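Local coordinates for RabGAP/TBC protein (Chlamydomonas reinhardtii, PDB 4P17) that probably acts as a GTPase-activating protein for a Rab GTPase in the flagellum, through an all-helical TBC domain, at residues T71-V76 and T249-F254; M63-V68 and F254-K259. All blocks are in the same frame, centred on the assembly; numbering follows the deposited sequence.

Contact 1 (T71-V76 and T249-F254); sequences TLRNWV and TWDSLF
Arg73 and Asp251 both turn the first bond of the side chain the same way, with CG beside the backbone N and anti to the carbonyl carbon (chi1 -77° and -68°). From there Arg73 runs extended from CG to NE. The two side chains cross at about a right angle, yet guanidinium and carboxylate lie nearly coplanar. The guanidinium grips side-on, with two nitrogens. Arg73 NE donates to Asp251 OD1 at 3.0 Å, and Arg73 NH2 donates to Asp251 OD2 at 2.9 Å. Both bonds are nearly straight, and both oxygens lie close to the guanidinium plane. OD1 is met on its syn lone pair; OD2 is also met on the syn side, but with NH2 tilted 26° out of the carboxylate plane. This buried salt bridge joins the first turn of helix 73-80 to helix 243-256 within the all-helical Rab-GTPase-TBC domain. The backbones stay apart, with 7.7 Å between Arg73 CA and Asp251 CA, and the long arginine spans the distance. Each oxygen of Asp251 has a further donor. Trp77 NE1 bonds OD1 and the backbone N of Val68 bonds OD2, so four N-H groups hold the carboxylate and probably favour its charged form. On the other side of the pair, Arg73 NH1 is hydrogen-bonded to Tyr16 OH.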
ATOM      1  N   THR A  71     -14.859   4.662   2.722  1.00  8.69           N
ATOM      2  CA  THR A  71     -15.876   3.748   3.228  1.00  5.43           C
ATOM      3  C   THR A  71     -16.185   2.665   2.203  1.00  5.99           C
ATOM      4  O   THR A  71     -16.759   1.618   2.566  1.00  7.50           O
ATOM      5  CB  THR A  71     -17.163   4.522   3.661  1.00  8.48           C
ATOM      6  OG1 THR A  71     -18.056   3.658   4.383  1.00 10.39           O
ATOM      7  CG2 THR A  71     -17.916   5.115   2.501  1.00  2.59           C
ATOM      8  N   LEU A  72     -15.865   2.915   0.929  1.00  2.11           N
ATOM      9  CA  LEU A  72     -16.040   1.914  -0.117  1.00  8.27           C
ATOM     10  C   LEU A  72     -14.825   1.082  -0.419  1.00  4.22           C
ATOM     11  O   LEU A  72     -14.842   0.339  -1.390  1.00  5.55           O
ATOM     12  CB  LEU A  72     -16.481   2.579  -1.434  1.00  6.29           C
ATOM     13  CG  LEU A  72     -17.855   3.251  -1.393  1.00 12.49           C
ATOM     14  CD1 LEU A  72     -18.231   3.765  -2.779  1.00 14.50           C
ATOM     15  CD2 LEU A  72     -18.923   2.255  -0.910  1.00  5.62           C
ATOM     16  N   ARG A  73     -13.740   1.199   0.345  1.00  5.31           N
ATOM     17  CA  ARG A  73     -12.566   0.509  -0.133  1.00  3.77           C
ATOM     18  C   ARG A  73     -12.793  -1.002   0.008  1.00 10.37           C
ATOM     19  O   ARG A  73     -12.361  -1.746  -0.832  1.00  8.63           O
ATOM     20  CB  ARG A  73     -11.323   0.990   0.567  1.00  5.47           C
ATOM     21  CG  ARG A  73     -10.892   2.291   0.025  1.00  4.36           C
ATOM     22  CD  ARG A  73      -9.669   2.867   0.742  1.00  5.75           C
ATOM     23  NE  ARG A  73      -9.049   3.869  -0.105  1.00  3.99           N
ATOM     24  CZ  ARG A  73      -8.723   5.097   0.247  1.00  3.31           C
ATOM     25  NH1 ARG A  73      -8.853   5.538   1.511  1.00  6.33           N
ATOM     26  NH2 ARG A  73      -8.197   5.894  -0.667  1.00  9.15           N
ATOM     27  N   ASN A  74     -13.504  -1.444   1.040  1.00  8.99           N
ATOM     28  CA  ASN A  74     -13.771  -2.880   1.169  1.00  7.27           C
ATOM     29  C   ASN A  74     -14.520  -3.326  -0.087  1.00  9.15           C
ATOM     30  O   ASN A  74     -14.099  -4.246  -0.742  1.00  7.20           O
ATOM     31  CB  ASN A  74     -14.551  -3.174   2.464  1.00 13.35           C
ATOM     32  CG  ASN A  74     -14.619  -4.665   2.796  1.00 17.76           C
ATOM     33  OD1 ASN A  74     -14.582  -5.498   1.921  1.00 21.97           O
ATOM     34  ND2 ASN A  74     -14.745  -4.988   4.074  1.00 15.41           N
ATOM     35  N   TRP A  75     -15.584  -2.617  -0.444  1.00  5.33           N
ATOM     36  CA  TRP A  75     -16.401  -2.956  -1.617  1.00  6.43           C
ATOM     37  C   TRP A  75     -15.566  -3.027  -2.908  1.00  9.11           C
ATOM     38  O   TRP A  75     -15.584  -4.022  -3.655  1.00 10.23           O
ATOM     39  CB  TRP A  75     -17.542  -1.926  -1.771  1.00 10.12           C
ATOM     40  CG  TRP A  75     -18.477  -2.217  -2.896  1.00  9.18           C
ATOM     41  CD1 TRP A  75     -19.188  -3.360  -3.097  1.00 15.60           C
ATOM     42  CD2 TRP A  75     -18.824  -1.333  -3.982  1.00  7.74           C
ATOM     43  NE1 TRP A  75     -19.957  -3.248  -4.239  1.00 19.19           N
ATOM     44  CE2 TRP A  75     -19.745  -2.016  -4.799  1.00 15.08           C
ATOM     45  CE3 TRP A  75     -18.452  -0.043  -4.327  1.00  8.98           C
ATOM     46  CZ2 TRP A  75     -20.290  -1.438  -5.942  1.00 17.00           C
ATOM     47  CZ3 TRP A  75     -18.974   0.519  -5.462  1.00 12.86           C
ATOM     48  CH2 TRP A  75     -19.889  -0.168  -6.252  1.00 12.38           C
ATOM     49  N   VAL A  76     -14.844  -1.952  -3.187  1.00  8.66           N
ATOM     50  CA  VAL A  76     -14.089  -1.862  -4.429  1.00  5.50           C
ATOM     51  C   VAL A  76     -12.840  -2.738  -4.440  1.00  6.93           C
ATOM     52  O   VAL A  76     -12.570  -3.403  -5.418  1.00  7.00           O
ATOM     53  CB  VAL A  76     -13.666  -0.407  -4.697  1.00  4.92           C
ATOM     54  CG1 VAL A  76     -12.874  -0.297  -5.982  1.00 11.51           C
ATOM     55  CG2 VAL A  76     -14.889   0.503  -4.743  1.00  8.02           C
ATOM     56  N   THR A 249      -2.459   4.784  -3.250  1.00  1.37           N
ATOM     57  CA  THR A 249      -1.601   3.910  -4.060  1.00  3.70           C
ATOM     58  C   THR A 249      -2.253   2.519  -4.185  1.00  4.81           C
ATOM     59  O   THR A 249      -2.242   1.879  -5.255  1.00  5.53           O
ATOM     60  CB  THR A 249      -0.156   3.765  -3.509  1.00  6.03           C
ATOM     61  OG1 THR A 249      -0.109   2.883  -2.386  1.00  6.12           O
ATOM     62  CG2 THR A 249       0.459   5.111  -3.130  1.00  4.56           C
ATOM     63  N   TRP A 250      -2.854   2.075  -3.099  1.00  3.07           N
ATOM     64  CA  TRP A 250      -3.473   0.751  -3.071  1.00  6.30           C
ATOM     65  C   TRP A 250      -4.729   0.698  -3.932  1.00  5.78           C
ATOM     66  O   TRP A 250      -4.994  -0.322  -4.620  1.00  4.32           O
ATOM     67  CB  TRP A 250      -3.792   0.370  -1.623  1.00  7.83           C
ATOM     68  CG  TRP A 250      -2.564  -0.030  -0.791  1.00  6.40           C
ATOM     69  CD1 TRP A 250      -1.212   0.167  -1.115  1.00  4.58           C
ATOM     70  CD2 TRP A 250      -2.578  -0.698   0.480  1.00  5.87           C
ATOM     71  NE1 TRP A 250      -0.420  -0.361  -0.108  1.00  7.99           N
ATOM     72  CE2 TRP A 250      -1.231  -0.878   0.882  1.00  6.60           C
ATOM     73  CE3 TRP A 250      -3.606  -1.176   1.318  1.00  5.28           C
ATOM     74  CZ2 TRP A 250      -0.881  -1.509   2.096  1.00  6.74           C
ATOM     75  CZ3 TRP A 250      -3.244  -1.802   2.536  1.00  5.39           C
ATOM     76  CH2 TRP A 250      -1.896  -1.964   2.896  1.00  4.45           C
ATOM     77  N   ASP A 251      -5.504   1.782  -3.919  1.00  3.55           N
ATOM     78  CA  ASP A 251      -6.656   1.905  -4.844  1.00  4.01           C
ATOM     79  C   ASP A 251      -6.247   1.491  -6.253  1.00  5.22           C
ATOM     80  O   ASP A 251      -6.840   0.627  -6.865  1.00  5.74           O
ATOM     81  CB  ASP A 251      -7.222   3.326  -4.918  1.00  3.63           C
ATOM     82  CG  ASP A 251      -7.911   3.780  -3.622  1.00  7.40           C
ATOM     83  OD1 ASP A 251      -8.265   2.915  -2.813  1.00  3.88           O
ATOM     84  OD2 ASP A 251      -8.114   5.014  -3.439  1.00  2.93           O
ATOM     85  N   SER A 252      -5.220   2.131  -6.781  1.00  7.77           N
ATOM     86  CA  SER A 252      -4.794   1.812  -8.142  1.00  4.42           C
ATOM     87  C   SER A 252      -4.019   0.494  -8.260  1.00  8.03           C
ATOM     88  O   SER A 252      -4.103  -0.175  -9.291  1.00  6.31           O
ATOM     89  CB  SER A 252      -3.982   2.963  -8.702  1.00  6.06           C
ATOM     90  OG  SER A 252      -4.884   4.046  -8.982  1.00  7.93           O
ATOM     91  N   LEU A 253      -3.273   0.116  -7.229  1.00  4.83           N
ATOM     92  CA  LEU A 253      -2.563  -1.162  -7.240  1.00  5.55           C
ATOM     93  C   LEU A 253      -3.524  -2.336  -7.414  1.00 11.66           C
ATOM     94  O   LEU A 253      -3.252  -3.295  -8.155  1.00  8.71           O
ATOM     95  CB  LEU A 253      -1.769  -1.365  -5.942  1.00  5.61           C
ATOM     96  CG  LEU A 253      -1.074  -2.723  -5.754  1.00  3.80           C
ATOM     97  CD1 LEU A 253      -0.004  -2.942  -6.836  1.00  4.65           C
ATOM     98  CD2 LEU A 253      -0.472  -2.881  -4.359  1.00  8.28           C
ATOM     99  N   PHE A 254      -4.628  -2.275  -6.684  1.00  6.37           N
ATOM    100  CA  PHE A 254      -5.609  -3.364  -6.680  1.00  7.36           C
ATOM    101  C   PHE A 254      -6.463  -3.371  -7.943  1.00  8.32           C
ATOM    102  O   PHE A 254      -7.248  -4.283  -8.130  1.00 11.49           O
ATOM    103  CB  PHE A 254      -6.540  -3.277  -5.437  1.00 10.91           C
ATOM    104  CG  PHE A 254      -5.823  -3.541  -4.118  1.00  7.29           C
ATOM    105  CD1 PHE A 254      -4.889  -4.562  -4.015  1.00  9.92           C
ATOM    106  CD2 PHE A 254      -6.064  -2.768  -3.005  1.00  5.44           C
ATOM    107  CE1 PHE A 254      -4.217  -4.790  -2.826  1.00 13.73           C
ATOM    108  CE2 PHE A 254      -5.377  -2.995  -1.829  1.00  4.62           C
ATOM    109  CZ  PHE A 254      -4.464  -4.003  -1.748  1.00 12.86           C
TER

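Contact 2 (M63-V68 and F254-K259)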
ATOM      1  N   MET A  63     -11.762   6.927 -12.213  1.00 14.96           N
ATOM      2  CA  MET A  63     -12.326   7.117 -10.884  1.00 11.49           C
ATOM      3  C   MET A  63     -11.393   6.606  -9.786  1.00  8.69           C
ATOM      4  O   MET A  63     -11.178   7.294  -8.782  1.00 11.50           O
ATOM      5  CB  MET A  63     -13.673   6.410 -10.769  1.00 13.42           C
ATOM      6  CG  MET A  63     -14.768   7.026 -11.631  1.00 21.74           C
ATOM      7  SD  MET A  63     -16.302   6.054 -11.568  1.00 22.72           S
ATOM      8  CE  MET A  63     -16.919   6.493  -9.934  1.00 24.77           C
ATOM      9  N   ILE A  64     -10.819   5.427 -10.016  1.00 10.30           N
ATOM     10  CA  ILE A  64      -9.995   4.785  -9.030  1.00  7.13           C
ATOM     11  C   ILE A  64      -8.704   5.587  -8.892  1.00  8.81           C
ATOM     12  O   ILE A  64      -8.185   5.763  -7.795  1.00  7.40           O
ATOM     13  CB  ILE A  64      -9.729   3.296  -9.394  1.00  9.76           C
ATOM     14  CG1 ILE A  64     -11.006   2.511  -9.139  1.00  6.58           C
ATOM     15  CG2 ILE A  64      -8.598   2.706  -8.517  1.00 12.01           C
ATOM     16  CD1 ILE A  64     -10.965   1.028  -9.464  1.00 13.43           C
ATOM     17  N   ARG A  65      -8.214   6.116  -9.999  1.00  9.19           N
ATOM     18  CA  ARG A  65      -7.046   6.976  -9.931  1.00  8.30           C
ATOM     19  C   ARG A  65      -7.277   8.253  -9.119  1.00  6.11           C
ATOM     20  O   ARG A  65      -6.330   8.784  -8.583  1.00  8.58           O
ATOM     21  CB  ARG A  65      -6.582   7.333 -11.340  1.00 13.64           C
ATOM     22  CG  ARG A  65      -5.761   6.246 -12.001  1.00  9.26           C
ATOM     23  CD  ARG A  65      -5.222   6.685 -13.359  1.00 13.26           C
ATOM     24  NE  ARG A  65      -4.420   5.630 -13.971  1.00 12.28           N
ATOM     25  CZ  ARG A  65      -3.732   5.762 -15.107  1.00 12.83           C
ATOM     26  NH1 ARG A  65      -3.720   6.923 -15.760  1.00 11.20           N
ATOM     27  NH2 ARG A  65      -3.048   4.736 -15.583  1.00 11.69           N
ATOM     28  N   LYS A  66      -8.512   8.763  -9.063  1.00  7.77           N
ATOM     29  CA  LYS A  66      -8.826   9.940  -8.259  1.00  9.02           C
ATOM     30  C   LYS A  66      -9.094   9.624  -6.774  1.00  9.05           C
ATOM     31  O   LYS A  66      -9.238  10.531  -5.957  1.00  6.57           O
ATOM     32  CB  LYS A  66     -10.047  10.650  -8.840  1.00 13.63           C
ATOM     33  CG  LYS A  66      -9.800  11.372 -10.169  1.00 18.10           C
ATOM     34  CD  LYS A  66     -11.113  11.795 -10.818  1.00 31.38           C
ATOM     35  N   GLY A  67      -9.166   8.340  -6.435  1.00  7.04           N
ATOM     36  CA  GLY A  67      -9.378   7.945  -5.058  1.00  8.54           C
ATOM     37  C   GLY A  67     -10.716   7.277  -4.807  1.00  8.79           C
ATOM     38  O   GLY A  67     -11.784   7.809  -5.124  1.00  6.39           O
ATOM     39  N   VAL A  68     -10.658   6.099  -4.201  1.00  2.62           N
ATOM     40  CA  VAL A  68     -11.883   5.427  -3.800  1.00  4.41           C
ATOM     41  C   VAL A  68     -12.317   6.078  -2.480  1.00  3.56           C
ATOM     42  O   VAL A  68     -11.492   6.294  -1.610  1.00  3.00           O
ATOM     43  CB  VAL A  68     -11.671   3.901  -3.620  1.00  4.23           C
ATOM     44  CG1 VAL A  68     -12.946   3.263  -3.142  1.00  6.52           C
ATOM     45  CG2 VAL A  68     -11.205   3.210  -4.920  1.00  6.59           C
ATOM     46  N   PHE A 254      -4.628  -2.275  -6.684  1.00  6.37           N
ATOM     47  CA  PHE A 254      -5.609  -3.364  -6.680  1.00  7.36           C
ATOM     48  C   PHE A 254      -6.463  -3.371  -7.943  1.00  8.32           C
ATOM     49  O   PHE A 254      -7.248  -4.283  -8.130  1.00 11.49           O
ATOM     50  CB  PHE A 254      -6.540  -3.277  -5.437  1.00 10.91           C
ATOM     51  CG  PHE A 254      -5.823  -3.541  -4.118  1.00  7.29           C
ATOM     52  CD1 PHE A 254      -4.889  -4.562  -4.015  1.00  9.92           C
ATOM     53  CD2 PHE A 254      -6.064  -2.768  -3.005  1.00  5.44           C
ATOM     54  CE1 PHE A 254      -4.217  -4.790  -2.826  1.00 13.73           C
ATOM     55  CE2 PHE A 254      -5.377  -2.995  -1.829  1.00  4.62           C
ATOM     56  CZ  PHE A 254      -4.464  -4.003  -1.748  1.00 12.86           C
ATOM     57  N   TYR A 255      -6.299  -2.375  -8.808  1.00  6.20           N
ATOM     58  CA  TYR A 255      -7.021  -2.341 -10.090  1.00 10.71           C
ATOM     59  C   TYR A 255      -6.106  -2.448 -11.316  1.00 14.52           C
ATOM     60  O   TYR A 255      -6.391  -3.191 -12.257  1.00 12.00           O
ATOM     61  CB  TYR A 255      -7.839  -1.063 -10.182  1.00 10.02           C
ATOM     62  CG  TYR A 255      -8.669  -1.031 -11.430  1.00 11.58           C
ATOM     63  CD1 TYR A 255      -9.893  -1.674 -11.481  1.00 24.23           C
ATOM     64  CD2 TYR A 255      -8.238  -0.346 -12.544  1.00 13.39           C
ATOM     65  CE1 TYR A 255     -10.657  -1.650 -12.625  1.00 24.67           C
ATOM     66  CE2 TYR A 255      -8.998  -0.318 -13.694  1.00 14.20           C
ATOM     67  CZ  TYR A 255     -10.200  -0.961 -13.716  1.00 18.31           C
ATOM     68  OH  TYR A 255     -10.936  -0.910 -14.863  1.00 28.89           O
ATOM     69  N   GLU A 256      -4.999  -1.712 -11.302  1.00  9.71           N
ATOM     70  CA  GLU A 256      -4.113  -1.648 -12.457  1.00 12.02           C
ATOM     71  C   GLU A 256      -2.937  -2.612 -12.363  1.00 14.34           C
ATOM     72  O   GLU A 256      -2.337  -2.940 -13.375  1.00 11.99           O
ATOM     73  CB  GLU A 256      -3.566  -0.223 -12.618  1.00 10.36           C
ATOM     74  CG  GLU A 256      -4.627   0.816 -12.834  1.00 14.06           C
ATOM     75  CD  GLU A 256      -4.061   2.135 -13.254  1.00 17.12           C
ATOM     76  OE1 GLU A 256      -3.102   2.169 -14.062  1.00 14.75           O
ATOM     77  OE2 GLU A 256      -4.590   3.142 -12.778  1.00 13.32           O
ATOM     78  N   GLY A 257      -2.569  -3.024 -11.153  1.00 10.03           N
ATOM     79  CA  GLY A 257      -1.458  -3.954 -10.980  1.00 19.52           C
ATOM     80  C   GLY A 257      -0.134  -3.322 -10.560  1.00  9.08           C
ATOM     81  O   GLY A 257      -0.065  -2.136 -10.297  1.00  5.78           O
ATOM     82  N   PRO A 258       0.940  -4.112 -10.547  1.00  8.25           N
ATOM     83  CA  PRO A 258       2.159  -3.684  -9.845  1.00  9.70           C
ATOM     84  C   PRO A 258       2.978  -2.585 -10.528  1.00 15.91           C
ATOM     85  O   PRO A 258       3.909  -2.097  -9.894  1.00  7.74           O
ATOM     86  CB  PRO A 258       2.988  -4.966  -9.752  1.00 10.54           C
ATOM     87  CG  PRO A 258       2.472  -5.854 -10.845  1.00 14.36           C
ATOM     88  CD  PRO A 258       1.059  -5.466 -11.129  1.00 10.83           C
ATOM     89  N   LYS A 259       2.684  -2.208 -11.771  1.00  8.45           N
ATOM     90  CA  LYS A 259       3.396  -1.059 -12.306  1.00  9.84           C
ATOM     91  C   LYS A 259       3.158   0.197 -11.463  1.00  7.74           C
ATOM     92  O   LYS A 259       3.984   1.107 -11.450  1.00  7.21           O
ATOM     93  CB  LYS A 259       3.008  -0.799 -13.751  1.00  7.68           C
ATOM     94  CG  LYS A 259       3.505  -1.863 -14.686  1.00  6.74           C
ATOM     95  CD  LYS A 259       3.236  -1.463 -16.093  1.00  8.88           C
ATOM     96  CE  LYS A 259       3.601  -2.509 -17.084  1.00 11.85           C
ATOM     97  NZ  LYS A 259       3.327  -1.944 -18.446  1.00  8.18           N
TER
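Ile64 and Tyr255 bring the two backbones to 7.8 Å, CA to CA, where helix 57-65 meets the end of helix 243-256 in the all-helical TBC fold, and the chain leaves each helical conformation at a glycine with positive phi, Gly67 and Gly257. Ile64 reaches across with its CD1 methyl, which lies 3.5 Å from Tyr255 CD1 and approaches the ring obliquely. The same methyl touches Tyr255 CB at 3.8 Å. In Tyr255 the ring carbon CG stands opposite the backbone N (chi1 -176°), which carries the ring past the isoleucine toward Leu60 and Lys61 of helix 57-65. One residue on in each segment the contact turns polar. Arg65 stretches out from CG to NE and crosses Glu256 at about a right angle. Arg65 NE donates to Glu256 OE2 at 2.8 Å, and Arg65 NH2 to Glu256 OE1 at 3.0 Å, both nearly straight. The oxygens lie near the guanidinium plane. Each is met on its syn side, with the nitrogen 18° (OE2) and 23° (OE1) out of the carboxylate plane. Phe307 adds a cation-pi contact to Arg65. A methionine in place of Arg65 would probably leave the Glu256 carboxylate without this two-pronged mate and freer to turn. The contact pairs an apolar touch at the buried Ile64 with a partly exposed charge pair, which solvent is likely to weaken.

Both contacts use helix 243-256, and their centres lie about 7 Å apart. Contact 1 joins it to helix 73-80, and contact 2 to helix 57-65, the helix that comes just before in the chain. Contact 1 is nested inside the loop that contact 2 closes. Each holds a side-on arginine-carboxylate pair, but the settings differ. The pair of contact 1 is in the core; across its two segments it is a salt bridge without an apolar pair. The pair of contact 2 is partly exposed and has an apolar touch beside it. On the connection between the two earlier helices, the backbone N of Val68 probably hydrogen-bonds Asp251 OD2, and Gly67 packs beside it.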